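Local coordinates for protein endolysin (Escherichia coli O157 typing phage 15, PDB 7M5I) that probably cleaves the beta-1,4 glycosidic bonds of host peptidoglycan as a family 24 phage lysozyme, helping to lyse the bacterium and release new virions, at residues A[18-24]-A[37-41]; A[25-29]-A[49-55]. All coordinates share one frame; numbering follows the deposited sequence.

Contact 1: A[18-24]-A[37-41]; sequences KFFEGLE and IGYGT
Lys-18 turns its CG away from its own carbonyl carbon (chi1 -71°) and runs extended from there, which lays its methylenes across one face of the Tyr-39 ring. Leu-23, with CG opposite its backbone N (chi1 -180°), brings CD1 over the other face, and the phenol is held between the two. Lys-18 CG stands 3.6 Å from the centroid of the Tyr-39 ring and Leu-23 CD1 3.7 Å from it, each close to the ring normal, a pair of CH-pi contacts. The backbone joins in through a CA-H...O contact from Tyr-39 CA to Gly-22 O of 3.3 Å. Gly-22, with positive phi, is where the chain leaves the helix.

Beyond the ring, Glu-24 and Gly-38 form an antiparallel hydrogen-bonded pair. Gly-38 N gives a short bond of 2.7 Å to Glu-24 O, while Glu-24 N reaches Gly-38 O at 3.1 Å from above the carbonyl plane. Gly-38 O also accepts a hydrogen bond from a water that bonds weakly to Glu-21 O.

Glu-21, predicted to be a catalytic proton donor/acceptor, packs CG on Tyr-39 O at 3.5 Å, and its OE1 comes within 3.6 Å of Gly-40 CA, where phi is positive. Its OE2 forms a long, weak ion pair with Arg-145. The helix end carrying Glu-21 faces the Tyr-39/Gly-40 backbone beside the probable active site, with Gly-40 about 8 Å from the side chain of Asp-30, the other predicted catalytic residue. The contact sets the C-terminal end of helix 11-21 and the turn after it against the end of strand 35-38 and the chain beyond. Helix 57-78 completes the surroundings: Glu-61 forms a salt bridge with Lys-18 NZ, and Ala-60 touches both Leu-23 and Tyr-39. From helix 85-98, Tyr-96 packs on Glu-21.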
loop_
_atom_site.group_PDB
_atom_site.type_symbol
_atom_site.label_atom_id
_atom_site.label_comp_id
_atom_site.label_asym_id
_atom_site.label_seq_id
_atom_site.Cartn_x
_atom_site.Cartn_y
_atom_site.Cartn_z
ATOM N N LYS A 18 -0.935 8.299 0.271
ATOM C CA LYS A 18 -0.935 9.455 -0.668
ATOM C C LYS A 18 0.514 9.804 -0.987
ATOM O O LYS A 18 0.844 10.093 -2.144
ATOM C CB LYS A 18 -1.688 10.651 -0.086
ATOM C CG LYS A 18 -3.196 10.495 -0.006
ATOM C CD LYS A 18 -3.796 11.676 0.698
ATOM C CE LYS A 18 -5.298 11.718 0.708
ATOM N NZ LYS A 18 -5.762 12.734 1.664
ATOM N N PHE A 19 1.340 9.924 0.035
ATOM C CA PHE A 19 2.756 10.334 -0.082
ATOM C C PHE A 19 3.524 9.352 -0.966
ATOM O O PHE A 19 4.274 9.737 -1.885
ATOM C CB PHE A 19 3.329 10.432 1.309
ATOM C CG PHE A 19 4.801 10.778 1.330
ATOM C CD1 PHE A 19 5.763 9.805 1.240
ATOM C CD2 PHE A 19 5.189 12.092 1.436
ATOM C CE1 PHE A 19 7.116 10.144 1.267
ATOM C CE2 PHE A 19 6.548 12.431 1.466
ATOM C CZ PHE A 19 7.492 11.451 1.326
ATOM N N PHE A 20 3.308 8.050 -0.759
ATOM C CA PHE A 20 3.973 6.983 -1.543
ATOM C C PHE A 20 3.525 6.970 -3.020
ATOM O O PHE A 20 4.372 6.676 -3.925
ATOM C CB PHE A 20 3.727 5.603 -0.927
ATOM C CG PHE A 20 4.303 5.430 0.454
ATOM C CD1 PHE A 20 5.559 5.972 0.814
ATOM C CD2 PHE A 20 3.621 4.670 1.391
ATOM C CE1 PHE A 20 6.051 5.800 2.095
ATOM C CE2 PHE A 20 4.118 4.503 2.674
ATOM C CZ PHE A 20 5.321 5.071 3.037
ATOM N N GLU A 21 2.268 7.320 -3.296
ATOM C CA GLU A 21 1.708 7.248 -4.662
ATOM C C GLU A 21 2.076 8.515 -5.442
ATOM O O GLU A 21 2.129 8.459 -6.712
ATOM C CB GLU A 21 0.195 7.062 -4.631
ATOM C CG GLU A 21 -0.253 5.721 -4.061
ATOM C CD GLU A 21 0.110 4.511 -4.913
ATOM O OE1 GLU A 21 0.367 4.671 -6.130
ATOM O OE2 GLU A 21 0.370 3.472 -4.319
ATOM N N GLY A 22 2.137 9.652 -4.789
ATOM C CA GLY A 22 2.174 10.960 -5.452
ATOM C C GLY A 22 0.783 11.304 -6.004
ATOM O O GLY A 22 -0.169 10.517 -5.831
ATOM N N LEU A 23 0.617 12.513 -6.526
ATOM C CA LEU A 23 -0.697 13.019 -6.984
ATOM C C LEU A 23 -0.587 13.624 -8.371
ATOM O O LEU A 23 0.216 14.542 -8.545
ATOM C CB LEU A 23 -1.237 14.089 -6.038
ATOM C CG LEU A 23 -2.598 14.670 -6.417
ATOM C CD1 LEU A 23 -3.702 13.646 -6.541
ATOM C CD2 LEU A 23 -3.045 15.711 -5.436
ATOM N N GLU A 24 -1.437 13.209 -9.308
ATOM C CA GLU A 24 -1.562 13.981 -10.553
ATOM C C GLU A 24 -3.039 14.191 -10.791
ATOM O O GLU A 24 -3.797 13.180 -10.656
ATOM C CB GLU A 24 -0.958 13.253 -11.741
ATOM C CG GLU A 24 0.532 13.113 -11.646
ATOM C CD GLU A 24 1.396 14.354 -11.666
ATOM O OE1 GLU A 24 0.957 15.465 -12.083
ATOM O OE2 GLU A 24 2.496 14.198 -11.102
ATOM N N ILE A 37 -4.359 8.187 -12.696
ATOM C CA ILE A 37 -4.778 9.541 -12.269
ATOM C C ILE A 37 -4.855 9.574 -10.734
ATOM O O ILE A 37 -4.934 8.537 -10.075
ATOM C CB ILE A 37 -6.113 9.960 -12.918
ATOM C CG1 ILE A 37 -6.288 11.492 -12.983
ATOM C CG2 ILE A 37 -7.293 9.275 -12.223
ATOM C CD1 ILE A 37 -7.423 11.962 -13.865
ATOM N N GLY A 38 -4.843 10.777 -10.167
ATOM C CA GLY A 38 -4.994 10.941 -8.725
ATOM C C GLY A 38 -3.796 10.353 -7.985
ATOM O O GLY A 38 -2.622 10.536 -8.408
ATOM N N TYR A 39 -4.066 9.621 -6.907
ATOM C CA TYR A 39 -3.055 8.931 -6.085
ATOM C C TYR A 39 -2.862 7.503 -6.578
ATOM O O TYR A 39 -3.160 6.533 -5.818
ATOM C CB TYR A 39 -3.443 8.952 -4.613
ATOM C CG TYR A 39 -3.654 10.337 -4.035
ATOM C CD1 TYR A 39 -2.548 11.132 -3.670
ATOM C CD2 TYR A 39 -4.910 10.829 -3.762
ATOM C CE1 TYR A 39 -2.727 12.362 -3.059
ATOM C CE2 TYR A 39 -5.102 12.091 -3.218
ATOM C CZ TYR A 39 -3.997 12.861 -2.831
ATOM O OH TYR A 39 -4.114 14.109 -2.269
ATOM N N GLY A 40 -2.432 7.362 -7.834
ATOM C CA GLY A 40 -2.107 6.037 -8.403
ATOM C C GLY A 40 -3.341 5.210 -8.786
ATOM O O GLY A 40 -3.254 3.984 -8.953
ATOM N N THR A 41 -4.447 5.859 -8.986
ATOM C CA THR A 41 -5.712 5.226 -9.355
ATOM C C THR A 41 -5.659 4.797 -10.829
ATOM O O THR A 41 -5.340 5.632 -11.683
ATOM C CB THR A 41 -6.891 6.170 -9.124
ATOM O OG1 THR A 41 -6.933 6.441 -7.726
ATOM C CG2 THR A 41 -8.237 5.591 -9.571
HETATM O O HOH W 1 -0.179 9.129 -9.062
#

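Contact 2: A[25-29]-A[49-55]; sequences LEAYE and VKMGMKI
Leu-25 to Glu-29 and Val-49 to Ile-55 meet in a surface contact whose direct hydrogen bonds run between main-chain atoms, where the corner leading into strand 27-29 is joined to the irregular chain between strand 47-48 and helix 57-78. A single bridge pairs Glu-26 with Lys-54, and two hydrogen bonds secure it. Ile-55 N donates to Leu-25 O over 3.0 Å in the carbonyl plane, and Ala-27 N donates to Met-53 O, also 3.0 Å, nearly straight at 170° but tilted from that carbonyl's plane.

Ala-27 points its methyl into the type II turn from Lys-50 to Met-53, where CB lies 3.4 Å from Lys-50 O. Bends at chi2 and chi3 of Met-51 curl its thioether back over the strand, so that SD lies 3.8 Å from Tyr-28 C and CE an equal distance from Ala-27 O. A water spans the same gap, donating to Ala-27 O and accepting from Gly-52 N at 2.8 Å. The side chains of Glu-26 and Lys-54 run alongside each other in the same direction, with Glu-26 CD 3.5 Å from Lys-54 CE.

Their charged ends, Glu-26 OE1 and Lys-54 NZ, remain 4.0 Å apart, too far for a salt bridge. Any electrostatic attraction there is thus probably modest, and the directional links of the contact are those of the main chain and its bridging water.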
loop_
_atom_site.group_PDB
_atom_site.type_symbol
_atom_site.label_atom_id
_atom_site.label_comp_id
_atom_site.label_asym_id
_atom_site.label_seq_id
_atom_site.Cartn_x
_atom_site.Cartn_y
_atom_site.Cartn_z
ATOM N N LEU A 25 -3.426 15.381 -11.164
ATOM C CA LEU A 25 -4.869 15.632 -11.435
ATOM C C LEU A 25 -5.235 15.384 -12.903
ATOM O O LEU A 25 -6.399 15.424 -13.201
ATOM C CB LEU A 25 -5.271 17.028 -11.012
ATOM C CG LEU A 25 -5.153 17.343 -9.525
ATOM C CD1 LEU A 25 -5.753 18.711 -9.205
ATOM C CD2 LEU A 25 -5.735 16.225 -8.666
ATOM N N GLU A 26 -4.249 15.309 -13.786
ATOM C CA GLU A 26 -4.472 14.929 -15.191
ATOM C C GLU A 26 -3.960 13.513 -15.399
ATOM O O GLU A 26 -2.872 13.146 -14.878
ATOM C CB GLU A 26 -3.732 15.828 -16.179
ATOM C CG GLU A 26 -4.020 17.298 -16.069
ATOM C CD GLU A 26 -3.522 18.111 -17.280
ATOM O OE1 GLU A 26 -3.367 19.364 -17.143
ATOM O OE2 GLU A 26 -3.247 17.481 -18.367
ATOM N N ALA A 27 -4.746 12.728 -16.131
ATOM C CA ALA A 27 -4.374 11.346 -16.470
ATOM C C ALA A 27 -2.996 11.339 -17.156
ATOM O O ALA A 27 -2.701 12.249 -17.979
ATOM C CB ALA A 27 -5.426 10.698 -17.314
ATOM N N TYR A 28 -2.221 10.329 -16.849
ATOM C CA TYR A 28 -0.904 10.108 -17.495
ATOM C C TYR A 28 -0.767 8.607 -17.683
ATOM O O TYR A 28 -1.293 7.785 -16.909
ATOM C CB TYR A 28 0.249 10.653 -16.626
ATOM C CG TYR A 28 0.438 9.976 -15.306
ATOM C CD1 TYR A 28 -0.327 10.307 -14.199
ATOM C CD2 TYR A 28 1.387 8.974 -15.130
ATOM C CE1 TYR A 28 -0.147 9.725 -12.952
ATOM C CE2 TYR A 28 1.548 8.347 -13.894
ATOM C CZ TYR A 28 0.819 8.745 -12.785
ATOM O OH TYR A 28 0.894 8.112 -11.557
ATOM N N GLU A 29 0.042 8.260 -18.667
ATOM C CA GLU A 29 0.386 6.867 -18.940
ATOM C C GLU A 29 1.603 6.561 -18.096
ATOM O O GLU A 29 2.591 7.246 -18.266
ATOM C CB GLU A 29 0.586 6.752 -20.449
ATOM C CG GLU A 29 1.067 5.401 -20.859
ATOM C CD GLU A 29 1.078 5.200 -22.374
ATOM O OE1 GLU A 29 0.055 5.560 -23.020
ATOM O OE2 GLU A 29 2.090 4.656 -22.875
ATOM N N VAL A 49 -9.443 4.313 -15.958
ATOM C CA VAL A 49 -9.014 5.721 -16.145
ATOM C C VAL A 49 -8.763 5.914 -17.646
ATOM O O VAL A 49 -8.256 5.004 -18.261
ATOM C CB VAL A 49 -7.770 6.031 -15.275
ATOM C CG1 VAL A 49 -7.145 7.365 -15.675
ATOM C CG2 VAL A 49 -8.147 5.951 -13.796
ATOM N N LYS A 50 -9.118 7.077 -18.175
ATOM C CA LYS A 50 -8.936 7.445 -19.600
ATOM C C LYS A 50 -8.008 8.665 -19.717
ATOM O O LYS A 50 -8.160 9.658 -18.951
ATOM C CB LYS A 50 -10.261 7.830 -20.242
ATOM C CG LYS A 50 -11.310 6.711 -20.341
ATOM C CD LYS A 50 -12.288 6.768 -19.182
ATOM C CE LYS A 50 -13.398 5.741 -19.289
ATOM N NZ LYS A 50 -13.998 5.466 -17.958
ATOM N N MET A 51 -7.165 8.643 -20.748
ATOM C CA MET A 51 -6.336 9.800 -21.083
ATOM C C MET A 51 -7.256 10.984 -21.401
ATOM O O MET A 51 -8.402 10.818 -21.901
ATOM C CB MET A 51 -5.419 9.415 -22.254
ATOM C CG MET A 51 -4.430 8.320 -21.886
ATOM S SD MET A 51 -3.305 8.692 -20.522
ATOM C CE MET A 51 -2.400 10.101 -21.158
ATOM N N GLY A 52 -6.751 12.171 -21.091
ATOM C CA GLY A 52 -7.469 13.432 -21.206
ATOM C C GLY A 52 -8.318 13.750 -20.006
ATOM O O GLY A 52 -8.855 14.881 -19.972
ATOM N N MET A 53 -8.505 12.838 -19.053
ATOM C CA MET A 53 -9.380 13.132 -17.892
ATOM C C MET A 53 -8.650 14.096 -16.955
ATOM O O MET A 53 -7.388 14.029 -16.868
ATOM C CB MET A 53 -9.686 11.872 -17.067
ATOM C CG MET A 53 -10.832 11.069 -17.660
ATOM S SD MET A 53 -11.005 9.571 -16.585
ATOM C CE MET A 53 -11.411 10.374 -15.029
ATOM N N LYS A 54 -9.428 14.941 -16.289
ATOM C CA LYS A 54 -8.924 15.844 -15.212
ATOM C C LYS A 54 -9.872 15.717 -14.041
ATOM O O LYS A 54 -11.102 15.673 -14.244
ATOM C CB LYS A 54 -8.857 17.289 -15.681
ATOM C CG LYS A 54 -7.726 17.544 -16.664
ATOM C CD LYS A 54 -7.724 18.939 -17.267
ATOM C CE LYS A 54 -6.725 19.061 -18.411
ATOM N NZ LYS A 54 -6.788 20.414 -19.018
ATOM N N ILE A 55 -9.331 15.636 -12.850
ATOM C CA ILE A 55 -10.111 15.457 -11.618
ATOM C C ILE A 55 -9.646 16.515 -10.609
ATOM O O ILE A 55 -8.563 17.088 -10.793
ATOM C CB ILE A 55 -9.978 14.030 -11.047
ATOM C CG1 ILE A 55 -8.548 13.641 -10.683
ATOM C CG2 ILE A 55 -10.628 13.040 -11.999
ATOM C CD1 ILE A 55 -8.499 12.312 -9.910
HETATM O O HOH W 2 -4.322 13.112 -20.000
#

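In the fold
Both contacts reach the two-stranded sheet, contact 1 through the end of strand 35-38 and contact 2 through its neighbour 27-29. Contact 1 is partly buried and nearer the centre of the molecule, whereas contact 2 lies at the surface. Ile-37 connects them: its CD1 reaches Leu-25 O, Ala-27 N and Met-53 O. Helix 57-78 borders both, with Ala-60 touching Tyr-39 of contact 1 and Ile-55 of contact 2. Each has main-chain bonds and a water; contact 1 adds an aromatic ring between two CH-pi partners and a predicted catalytic glutamate, contact 2 a turn, a methionine thioether and largely exposed side chains such as the loosely paired Glu-26 and Lys-54.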